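Local coordinates for leucine aminopeptidase 2 (Saccharomyces cerevisiae, PDB 2XQ0), which cleaves di- and tripeptides from their amino end as a zinc aminopeptidase and also hydrolyses epoxides weakly, at residues P221-Y226 / N241-F246; I247-K252 / I335-G340; G260-L265 / D297-E302. One frame throughout, in Å; residues are numbered along the deposited sequence.

The three contacts lie close together in the zinc peptidase domain, and contact 3 alone holds metal-site residues. Contacts 1 and 2 share helix 243-253 and have centres about 14 Å apart; Arg-222 NH2 bridges them by a salt bridge to Glu-251 OE1 (2.8 Å), and Phe-246 packs on Ile-338. Contacts 1 and 3, centres about 8 Å apart, meet in the sheet, where strands 223-227 and 264-266 are neighbours and Tyr-226 N probably hydrogen-bonds Ile-264 O (2.8 Å). Contact 3 carries His-301 and Glu-302 and so touches zinc and bestatin directly, whereas the side chain of Val-243 in contact 1 is about 10 Å from that of Glu-302, and contact 2 lies away from the active site.

Contact 1 of 3, residues P221-Y226 / N241-F246; sequences PRSTVY and NDVEKF
Glu-244, in the first turn of helix 243-253, reaches across to Pro-221 and Arg-222 at the lead-in to strand 223-227. The setting is a beta-alpha-beta crossover: strands 223-227 and 264-266 lie parallel and adjacent in one sheet, and this helix belongs to the connection between them. With CG anti to the backbone N and a bend at chi2 (71°), the Glu-244 chain passes obliquely beside the CG-CD edge of the proline ring, whose CG sits 3.6 Å from Glu-244 CD, and delivers its carboxylate to Arg-222.

Arg-222 grips that carboxylate side-on with NE and NH2 in a salt bridge. Its NE donates almost straight (169°) to Glu-244 OE1 at 3.2 Å, in the guanidinium plane and on the syn lone pair. In the second bond, from NH2 at 3.1 Å, Glu-244 OE2 is met from above the carboxylate plane; the two flat groups are turned 42° apart. Both ends have further partners: Glu-251 for Arg-222 NH2, Gln-248 for Glu-244 OE2.

A water ties the strand start to the same acid. It accepts from Arg-222 N and donates to Glu-244 OE1 at 2.6 Å and to Ser-223 OG at 2.9 Å. That hydroxyl is also bonded to Tyr-262 O, just ahead of the neighbouring strand 264-266. Beside the water, Ser-223 packs on Val-243, OG lying 3.8 Å from Val-243 CG2 and CB 4.1 Å from Val-243 CG1.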
loop_
_atom_site.group_PDB
_atom_site.type_symbol
_atom_site.label_atom_id
_atom_site.label_comp_id
_atom_site.label_asym_id
_atom_site.label_seq_id
_atom_site.Cartn_x
_atom_site.Cartn_y
_atom_site.Cartn_z
ATOM N N PRO A 221 5.697 19.065 -15.112
ATOM C CA PRO A 221 5.857 18.922 -16.568
ATOM C C PRO A 221 5.374 17.579 -17.110
ATOM O O PRO A 221 5.042 17.459 -18.287
ATOM C CB PRO A 221 7.373 19.075 -16.776
ATOM C CG PRO A 221 7.975 18.740 -15.462
ATOM C CD PRO A 221 6.986 19.224 -14.425
ATOM N N ARG A 222 5.314 16.559 -16.267
ATOM C CA ARG A 222 4.768 15.297 -16.743
ATOM C C ARG A 222 3.792 14.708 -15.731
ATOM O O ARG A 222 3.615 13.497 -15.674
ATOM C CB ARG A 222 5.881 14.297 -17.079
ATOM C CG ARG A 222 6.842 14.082 -15.941
ATOM C CD ARG A 222 8.017 13.186 -16.321
ATOM N NE ARG A 222 9.185 13.511 -15.501
ATOM C CZ ARG A 222 10.315 12.820 -15.501
ATOM N NH1 ARG A 222 10.443 11.752 -16.277
ATOM N NH2 ARG A 222 11.315 13.199 -14.725
ATOM N N SER A 223 3.134 15.579 -14.974
ATOM C CA SER A 223 2.269 15.138 -13.886
ATOM C C SER A 223 0.981 15.938 -13.774
ATOM O O SER A 223 0.982 17.152 -13.830
ATOM C CB SER A 223 3.021 15.193 -12.559
ATOM O OG SER A 223 4.113 14.292 -12.566
ATOM N N THR A 224 -0.120 15.235 -13.578
ATOM C CA THR A 224 -1.403 15.889 -13.425
ATOM C C THR A 224 -2.072 15.291 -12.214
ATOM O O THR A 224 -1.944 14.103 -11.967
ATOM C CB THR A 224 -2.270 15.605 -14.648
ATOM O OG1 THR A 224 -1.562 16.009 -15.835
ATOM C CG2 THR A 224 -3.600 16.326 -14.553
ATOM N N VAL A 225 -2.788 16.096 -11.449
ATOM C CA VAL A 225 -3.598 15.524 -10.378
ATOM C C VAL A 225 -5.085 15.503 -10.757
ATOM O O VAL A 225 -5.578 16.433 -11.405
ATOM C CB VAL A 225 -3.375 16.251 -9.029
ATOM C CG1 VAL A 225 -3.795 17.728 -9.121
ATOM C CG2 VAL A 225 -4.150 15.544 -7.907
ATOM N N TYR A 226 -5.778 14.429 -10.369
ATOM C CA TYR A 226 -7.207 14.249 -10.619
ATOM C C TYR A 226 -7.919 14.168 -9.277
ATOM O O TYR A 226 -7.417 13.545 -8.361
ATOM C CB TYR A 226 -7.460 12.966 -11.414
ATOM C CG TYR A 226 -6.947 13.024 -12.823
ATOM C CD1 TYR A 226 -7.779 13.416 -13.861
ATOM C CD2 TYR A 226 -5.623 12.689 -13.125
ATOM C CE1 TYR A 226 -7.317 13.486 -15.161
ATOM C CE2 TYR A 226 -5.153 12.752 -14.431
ATOM C CZ TYR A 226 -6.010 13.154 -15.441
ATOM O OH TYR A 226 -5.571 13.232 -16.747
ATOM N N ASN A 241 4.800 21.510 -5.961
ATOM C CA ASN A 241 6.118 22.043 -5.630
ATOM C C ASN A 241 7.142 20.934 -5.511
ATOM O O ASN A 241 8.322 21.203 -5.399
ATOM C CB ASN A 241 6.081 22.821 -4.315
ATOM C CG ASN A 241 7.461 23.327 -3.886
ATOM O OD1 ASN A 241 8.016 24.248 -4.493
ATOM N ND2 ASN A 241 8.013 22.731 -2.825
ATOM N N ASP A 242 6.695 19.682 -5.549
ATOM C CA ASP A 242 7.560 18.601 -5.111
ATOM C C ASP A 242 7.575 17.355 -5.988
ATOM O O ASP A 242 8.539 16.608 -5.936
ATOM C CB ASP A 242 7.203 18.202 -3.674
ATOM C CG ASP A 242 7.724 19.194 -2.644
ATOM O OD1 ASP A 242 8.900 19.051 -2.236
ATOM O OD2 ASP A 242 6.968 20.116 -2.243
ATOM N N VAL A 243 6.511 17.106 -6.754
ATOM C CA VAL A 243 6.425 15.841 -7.489
ATOM C C VAL A 243 7.541 15.721 -8.535
ATOM O O VAL A 243 8.159 14.677 -8.649
ATOM C CB VAL A 243 5.000 15.529 -8.092
ATOM C CG1 VAL A 243 4.520 16.629 -9.002
ATOM C CG2 VAL A 243 5.007 14.181 -8.845
ATOM N N GLU A 244 7.837 16.781 -9.283
ATOM C CA GLU A 244 8.870 16.608 -10.297
ATOM C C GLU A 244 10.232 16.393 -9.651
ATOM O O GLU A 244 11.035 15.609 -10.139
ATOM C CB GLU A 244 8.893 17.738 -11.317
ATOM C CG GLU A 244 10.001 17.602 -12.342
ATOM C CD GLU A 244 9.774 16.480 -13.349
ATOM O OE1 GLU A 244 8.675 15.880 -13.373
ATOM O OE2 GLU A 244 10.709 16.204 -14.132
ATOM N N LYS A 245 10.472 17.062 -8.532
ATOM C CA LYS A 245 11.698 16.857 -7.774
ATOM C C LYS A 245 11.852 15.400 -7.324
ATOM O O LYS A 245 12.935 14.833 -7.423
ATOM C CB LYS A 245 11.735 17.815 -6.580
ATOM C CG LYS A 245 12.893 17.618 -5.622
ATOM C CD LYS A 245 12.955 18.772 -4.627
ATOM C CE LYS A 245 11.625 18.958 -3.909
ATOM N NZ LYS A 245 11.456 20.349 -3.363
ATOM N N PHE A 246 10.773 14.789 -6.827
ATOM C CA PHE A 246 10.803 13.374 -6.481
ATOM C C PHE A 246 11.139 12.512 -7.694
ATOM O O PHE A 246 11.965 11.583 -7.617
ATOM C CB PHE A 246 9.457 12.909 -5.928
ATOM C CG PHE A 246 9.202 13.322 -4.515
ATOM C CD1 PHE A 246 10.211 13.815 -3.724
ATOM C CD2 PHE A 246 7.923 13.215 -3.975
ATOM C CE1 PHE A 246 9.957 14.203 -2.407
ATOM C CE2 PHE A 246 7.665 13.599 -2.664
ATOM C CZ PHE A 246 8.688 14.092 -1.882
HETATM O O HOH W 1 6.091 16.154 -13.477
#

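Contact 2 of 3, residues I247-K252 / I335-G340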
loop_
_atom_site.group_PDB
_atom_site.type_symbol
_atom_site.label_atom_id
_atom_site.label_comp_id
_atom_site.label_asym_id
_atom_site.label_seq_id
_atom_site.Cartn_x
_atom_site.Cartn_y
_atom_site.Cartn_z
ATOM N N ILE A 247 10.491 12.786 -8.820
ATOM C CA ILE A 247 10.746 11.936 -9.972
ATOM C C ILE A 247 12.215 12.001 -10.354
ATOM O O ILE A 247 12.861 10.967 -10.504
ATOM C CB ILE A 247 9.861 12.252 -11.188
ATOM C CG1 ILE A 247 8.387 12.121 -10.826
ATOM C CG2 ILE A 247 10.167 11.243 -12.316
ATOM C CD1 ILE A 247 7.458 12.486 -11.962
ATOM N N GLN A 248 12.745 13.214 -10.488
ATOM C CA GLN A 248 14.136 13.426 -10.920
ATOM C C GLN A 248 15.132 12.857 -9.911
ATOM O O GLN A 248 16.189 12.355 -10.281
ATOM C CB GLN A 248 14.418 14.913 -11.176
ATOM C CG GLN A 248 13.782 15.461 -12.465
ATOM C CD GLN A 248 13.949 16.972 -12.594
ATOM O OE1 GLN A 248 14.856 17.555 -11.995
ATOM N NE2 GLN A 248 13.062 17.615 -13.361
ATOM N N THR A 249 14.777 12.908 -8.635
ATOM C CA THR A 249 15.599 12.270 -7.608
ATOM C C THR A 249 15.666 10.736 -7.764
ATOM O O THR A 249 16.748 10.135 -7.706
ATOM C CB THR A 249 15.118 12.630 -6.198
ATOM O OG1 THR A 249 15.211 14.055 -6.014
ATOM C CG2 THR A 249 15.995 11.931 -5.169
ATOM N N ALA A 250 14.515 10.106 -7.973
ATOM C CA ALA A 250 14.471 8.662 -8.200
ATOM C C ALA A 250 15.247 8.259 -9.437
ATOM O O ALA A 250 15.954 7.251 -9.444
ATOM C CB ALA A 250 13.022 8.188 -8.312
ATOM N N GLU A 251 15.084 9.035 -10.500
ATOM C CA GLU A 251 15.760 8.763 -11.759
ATOM C C GLU A 251 17.290 8.808 -11.629
ATOM O O GLU A 251 17.985 8.057 -12.293
ATOM C CB GLU A 251 15.306 9.746 -12.829
ATOM C CG GLU A 251 13.900 9.486 -13.393
ATOM C CD GLU A 251 13.497 10.506 -14.473
ATOM O OE1 GLU A 251 13.676 11.731 -14.256
ATOM O OE2 GLU A 251 12.987 10.085 -15.532
ATOM N N LYS A 252 17.804 9.694 -10.782
ATOM C CA LYS A 252 19.245 9.796 -10.583
ATOM C C LYS A 252 19.758 8.589 -9.812
ATOM O O LYS A 252 20.840 8.086 -10.092
ATOM C CB LYS A 252 19.599 11.093 -9.839
ATOM C CG LYS A 252 21.082 11.235 -9.536
ATOM C CD LYS A 252 21.448 12.615 -8.990
ATOM C CE LYS A 252 22.973 12.764 -8.898
ATOM N NZ LYS A 252 23.375 13.849 -7.961
ATOM N N ILE A 335 14.078 10.376 -0.067
ATOM C CA ILE A 335 13.973 11.399 0.950
ATOM C C ILE A 335 15.343 11.709 1.546
ATOM O O ILE A 335 15.607 12.829 1.971
ATOM C CB ILE A 335 12.942 11.041 2.078
ATOM C CG1 ILE A 335 13.544 10.100 3.111
ATOM C CG2 ILE A 335 11.631 10.509 1.487
ATOM C CD1 ILE A 335 12.544 9.617 4.170
ATOM N N GLY A 336 16.224 10.721 1.569
ATOM C CA GLY A 336 17.566 10.959 2.071
ATOM C C GLY A 336 18.338 11.861 1.128
ATOM O O GLY A 336 19.104 12.719 1.561
ATOM N N ALA A 337 18.129 11.681 -0.169
ATOM C CA ALA A 337 18.859 12.469 -1.150
ATOM C C ALA A 337 18.381 13.915 -1.120
ATOM O O ALA A 337 19.143 14.831 -1.403
ATOM C CB ALA A 337 18.681 11.893 -2.521
ATOM N N ILE A 338 17.113 14.122 -0.771
ATOM C CA ILE A 338 16.541 15.465 -0.758
ATOM C C ILE A 338 16.801 16.165 0.571
ATOM O O ILE A 338 17.153 17.341 0.611
ATOM C CB ILE A 338 15.022 15.422 -1.036
ATOM C CG1 ILE A 338 14.761 15.017 -2.489
ATOM C CG2 ILE A 338 14.386 16.754 -0.744
ATOM C CD1 ILE A 338 13.299 14.645 -2.761
ATOM N N HIS A 339 16.664 15.422 1.662
ATOM C CA HIS A 339 16.715 16.001 2.993
ATOM C C HIS A 339 17.959 15.645 3.830
ATOM O O HIS A 339 18.201 16.258 4.850
ATOM C CB HIS A 339 15.458 15.614 3.763
ATOM C CG HIS A 339 14.192 16.086 3.123
ATOM N ND1 HIS A 339 13.867 17.420 3.014
ATOM C CD2 HIS A 339 13.162 15.399 2.569
ATOM C CE1 HIS A 339 12.694 17.536 2.416
ATOM N NE2 HIS A 339 12.244 16.324 2.142
ATOM N N GLY A 340 18.737 14.662 3.406
ATOM C CA GLY A 340 19.917 14.270 4.154
ATOM C C GLY A 340 19.729 12.983 4.942
ATOM O O GLY A 340 18.601 12.542 5.184
#
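Thr-249, on the middle of helix 243-253, pushes its branched side chain against Ala-337 and Ile-338 in the last turn of helix 321-339. This is plain helix-to-helix packing at the surface of the M1 peptidase domain, small in area and away from the zinc site and substrate pocket. The backbones come nearest at the same place, Thr-249 CA lying 7.2 Å from Ala-337 CA.

Van der Waals contact accounts for the whole meeting of the two segments, and each branch of the threonine has its own partner. CG2, anti to the backbone N, faces the methyl of Ala-337, with CG2 and CB 3.8 Å apart. OG1 lies against the long arm of Ile-338, 3.7 Å from its CG1 and 3.8 Å from its CD1. Ile-334, one turn earlier on the second helix, adds to this surface by touching Thr-249 and Ala-250, while Ile-338 also packs on Lys-245.

The one polar side-chain atom at the interface is bonded within its own helix. At chi1 -61° the Thr-249 hydroxyl stands beside its own backbone N, where it bonds Lys-245 O one turn back; the oxygen pressed against Ile-338 is therefore satisfied along its own helix.

Backbone geometry ends the second helix just past the contact. Gly-340 leaves helical angles with a positive phi (104°) and occupies the N-cap position of helix 341-360, while its N still bonds Gly-336 O at 2.7 Å.

Contact 3 of 3, residues G260-L265 / D297-E302. With ZN (zinc ion), chain C; BES (2-(3-amino-2-hydroxy-4-phenyl-butyrylamino)-4-methyl-pentanoic acid), chain B.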
loop_
_atom_site.group_PDB
_atom_site.type_symbol
_atom_site.label_atom_id
_atom_site.label_comp_id
_atom_site.label_asym_id
_atom_site.label_seq_id
_atom_site.Cartn_x
_atom_site.Cartn_y
_atom_site.Cartn_z
ATOM N N GLY A 260 6.221 7.363 -18.975
ATOM C CA GLY A 260 5.634 8.548 -19.575
ATOM C C GLY A 260 5.166 9.549 -18.526
ATOM O O GLY A 260 5.948 10.337 -18.005
ATOM N N THR A 261 3.876 9.525 -18.212
ATOM C CA THR A 261 3.351 10.458 -17.235
ATOM C C THR A 261 3.416 9.827 -15.854
ATOM O O THR A 261 3.463 8.605 -15.722
ATOM C CB THR A 261 1.897 10.802 -17.543
ATOM O OG1 THR A 261 1.128 9.593 -17.559
ATOM C CG2 THR A 261 1.795 11.491 -18.907
ATOM N N TYR A 262 3.464 10.678 -14.838
ATOM C CA TYR A 262 3.238 10.256 -13.461
ATOM C C TYR A 262 2.085 11.074 -12.867
ATOM O O TYR A 262 2.272 12.220 -12.438
ATOM C CB TYR A 262 4.487 10.411 -12.592
ATOM C CG TYR A 262 4.209 9.869 -11.210
ATOM C CD1 TYR A 262 4.316 8.502 -10.945
ATOM C CD2 TYR A 262 3.744 10.693 -10.200
ATOM C CE1 TYR A 262 4.030 7.999 -9.679
ATOM C CE2 TYR A 262 3.445 10.192 -8.931
ATOM C CZ TYR A 262 3.589 8.854 -8.681
ATOM O OH TYR A 262 3.282 8.364 -7.429
ATOM N N ASP A 263 0.889 10.490 -12.852
ATOM C CA ASP A 263 -0.295 11.221 -12.430
ATOM C C ASP A 263 -0.770 10.697 -11.091
ATOM O O ASP A 263 -0.454 9.576 -10.717
ATOM C CB ASP A 263 -1.411 11.060 -13.464
ATOM C CG ASP A 263 -1.097 11.756 -14.779
ATOM O OD1 ASP A 263 -0.190 12.629 -14.823
ATOM O OD2 ASP A 263 -1.786 11.444 -15.768
ATOM N N ILE A 264 -1.533 11.521 -10.379
ATOM C CA ILE A 264 -2.078 11.152 -9.079
ATOM C C ILE A 264 -3.598 11.355 -9.039
ATOM O O ILE A 264 -4.085 12.420 -9.395
ATOM C CB ILE A 264 -1.420 11.982 -7.974
ATOM C CG1 ILE A 264 0.094 11.766 -7.988
ATOM C CG2 ILE A 264 -2.047 11.653 -6.579
ATOM C CD1 ILE A 264 0.858 12.754 -7.137
ATOM N N LEU A 265 -4.338 10.325 -8.622
ATOM C CA LEU A 265 -5.768 10.450 -8.348
ATOM C C LEU A 265 -5.952 10.603 -6.852
ATOM O O LEU A 265 -5.592 9.703 -6.104
ATOM C CB LEU A 265 -6.532 9.190 -8.803
ATOM C CG LEU A 265 -7.991 9.102 -8.338
ATOM C CD1 LEU A 265 -8.806 10.192 -8.967
ATOM C CD2 LEU A 265 -8.619 7.721 -8.657
ATOM N N ASP A 297 5.602 11.980 1.453
ATOM C CA ASP A 297 6.494 10.854 1.282
ATOM C C ASP A 297 5.688 9.637 0.803
ATOM O O ASP A 297 6.212 8.760 0.112
ATOM C CB ASP A 297 7.236 10.587 2.581
ATOM C CG ASP A 297 7.799 11.865 3.191
ATOM O OD1 ASP A 297 7.859 12.894 2.472
ATOM O OD2 ASP A 297 8.171 11.846 4.388
ATOM N N VAL A 298 4.405 9.596 1.142
ATOM C CA VAL A 298 3.552 8.547 0.605
ATOM C C VAL A 298 3.620 8.576 -0.915
ATOM O O VAL A 298 3.410 7.549 -1.577
ATOM C CB VAL A 298 2.080 8.687 1.046
ATOM C CG1 VAL A 298 1.217 7.623 0.352
ATOM C CG2 VAL A 298 1.962 8.577 2.570
ATOM N N ILE A 299 3.886 9.759 -1.470
ATOM C CA ILE A 299 4.066 9.866 -2.914
ATOM C C ILE A 299 5.462 9.368 -3.363
ATOM O O ILE A 299 5.584 8.774 -4.411
ATOM C CB ILE A 299 3.778 11.278 -3.460
ATOM C CG1 ILE A 299 2.366 11.740 -3.075
ATOM C CG2 ILE A 299 3.866 11.261 -4.977
ATOM C CD1 ILE A 299 1.257 10.926 -3.760
ATOM N N ALA A 300 6.507 9.609 -2.576
ATOM C CA ALA A 300 7.807 9.004 -2.867
ATOM C C ALA A 300 7.701 7.482 -2.852
ATOM O O ALA A 300 8.373 6.796 -3.621
ATOM C CB ALA A 300 8.837 9.471 -1.876
ATOM N N HIS A 301 6.868 6.955 -1.957
ATOM C CA HIS A 301 6.601 5.522 -1.901
ATOM C C HIS A 301 5.964 4.994 -3.185
ATOM O O HIS A 301 6.513 4.127 -3.828
ATOM C CB HIS A 301 5.725 5.166 -0.694
ATOM C CG HIS A 301 5.589 3.688 -0.486
ATOM N ND1 HIS A 301 6.458 2.965 0.298
ATOM C CD2 HIS A 301 4.717 2.792 -1.008
ATOM C CE1 HIS A 301 6.119 1.684 0.266
ATOM N NE2 HIS A 301 5.068 1.555 -0.523
ATOM N N GLU A 302 4.798 5.514 -3.557
ATOM C CA GLU A 302 4.127 5.041 -4.765
ATOM C C GLU A 302 5.005 5.277 -5.987
ATOM O O GLU A 302 4.995 4.493 -6.930
ATOM C CB GLU A 302 2.806 5.773 -4.985
ATOM C CG GLU A 302 1.888 5.830 -3.767
ATOM C CD GLU A 302 1.547 4.467 -3.234
ATOM O OE1 GLU A 302 1.123 4.386 -2.061
ATOM O OE2 GLU A 302 1.716 3.472 -3.977
HETATM ZN ZN ZN C . 3.945 -0.103 -1.449
HETATM N N2 BES B . -0.241 -1.117 -2.823
HETATM C C1 BES B . 0.270 -0.891 -1.486
HETATM C C6 BES B . -0.849 -1.070 -0.458
HETATM C C7 BES B . -1.346 -2.499 -0.474
HETATM C C8 BES B . -0.433 -3.547 -0.465
HETATM C C12 BES B . -2.711 -2.766 -0.516
HETATM C C9 BES B . -0.884 -4.862 -0.487
HETATM C C11 BES B . -3.162 -4.083 -0.539
HETATM C C10 BES B . -2.248 -5.132 -0.523
HETATM C C2 BES B . 0.883 0.509 -1.357
HETATM O O2 BES B . 1.932 0.794 -2.293
HETATM C C3 BES B . 1.411 0.629 0.033
HETATM O O3 BES B . 2.425 0.025 0.393
HETATM N N1 BES B . 0.633 1.422 0.758
HETATM C C4 BES B . 0.782 1.800 2.148
HETATM C C13 BES B . 1.471 3.157 2.072
HETATM C C14 BES B . 2.733 3.228 2.920
HETATM C C15 BES B . 3.640 4.346 2.417
HETATM C C16 BES B . 3.474 1.894 2.957
HETATM C C5 BES B . -0.606 1.987 2.690
HETATM O O1 BES B . -0.805 1.835 3.916
HETATM O O4 BES B . -1.523 2.285 1.883
#
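Tyr-262 extends from the lead-in to strand 264-266 toward Ile-299 and Glu-302 on helix 297-311, the helix bearing the HExxH zinc motif of the M1 peptidases. The contact is buried and joins the sheet of the catalytic domain to its active-site helix.

The tyrosine can be followed outward. Its CB packs against Ile-247 CD1 of helix 243-253 at 3.7 Å. CG is anti to the backbone N (chi1 -176°), which sends the ring out to the zinc helix. On the ring, CE2 comes within 4.1 Å of Ile-299 CG2, an oblique approach. At the tip, OH lies 3.6 Å from Glu-302 CB and also near Ile-299 O, but its hydrogen bond is to Thr-282 OG1 on strand 282-284. The phenol thus touches the glutamate at CB, while the ring and carboxylate planes are nearly coplanar, 15° apart.

Alongside, Ile-264 and Ile-299 meet tip to tip, their CD1 methyls 3.9 Å apart. Ile-264 CD1 also touches Ile-299 CG2. Ile-299 thus packs against both Tyr-262 and Ile-264.

His-301, pointing away from segment 260-265, carries the metal. Its NE2 binds zinc at 2.2 Å, with His-305 and Glu-324 completing the protein ligands and bestatin O2 and O3 filling two more positions. Glu-331, a second-shell residue, holds His-301 ND1 by a hydrogen bond and helps fix the ring's rotation. Over one imidazole face stands bestatin C15, 3.5 Å above the plane. Glu-302, the proton acceptor, starts toward segment 260-265 but bends away at chi2 (-57°), bringing its OE2 to 3.2 Å from bestatin O2.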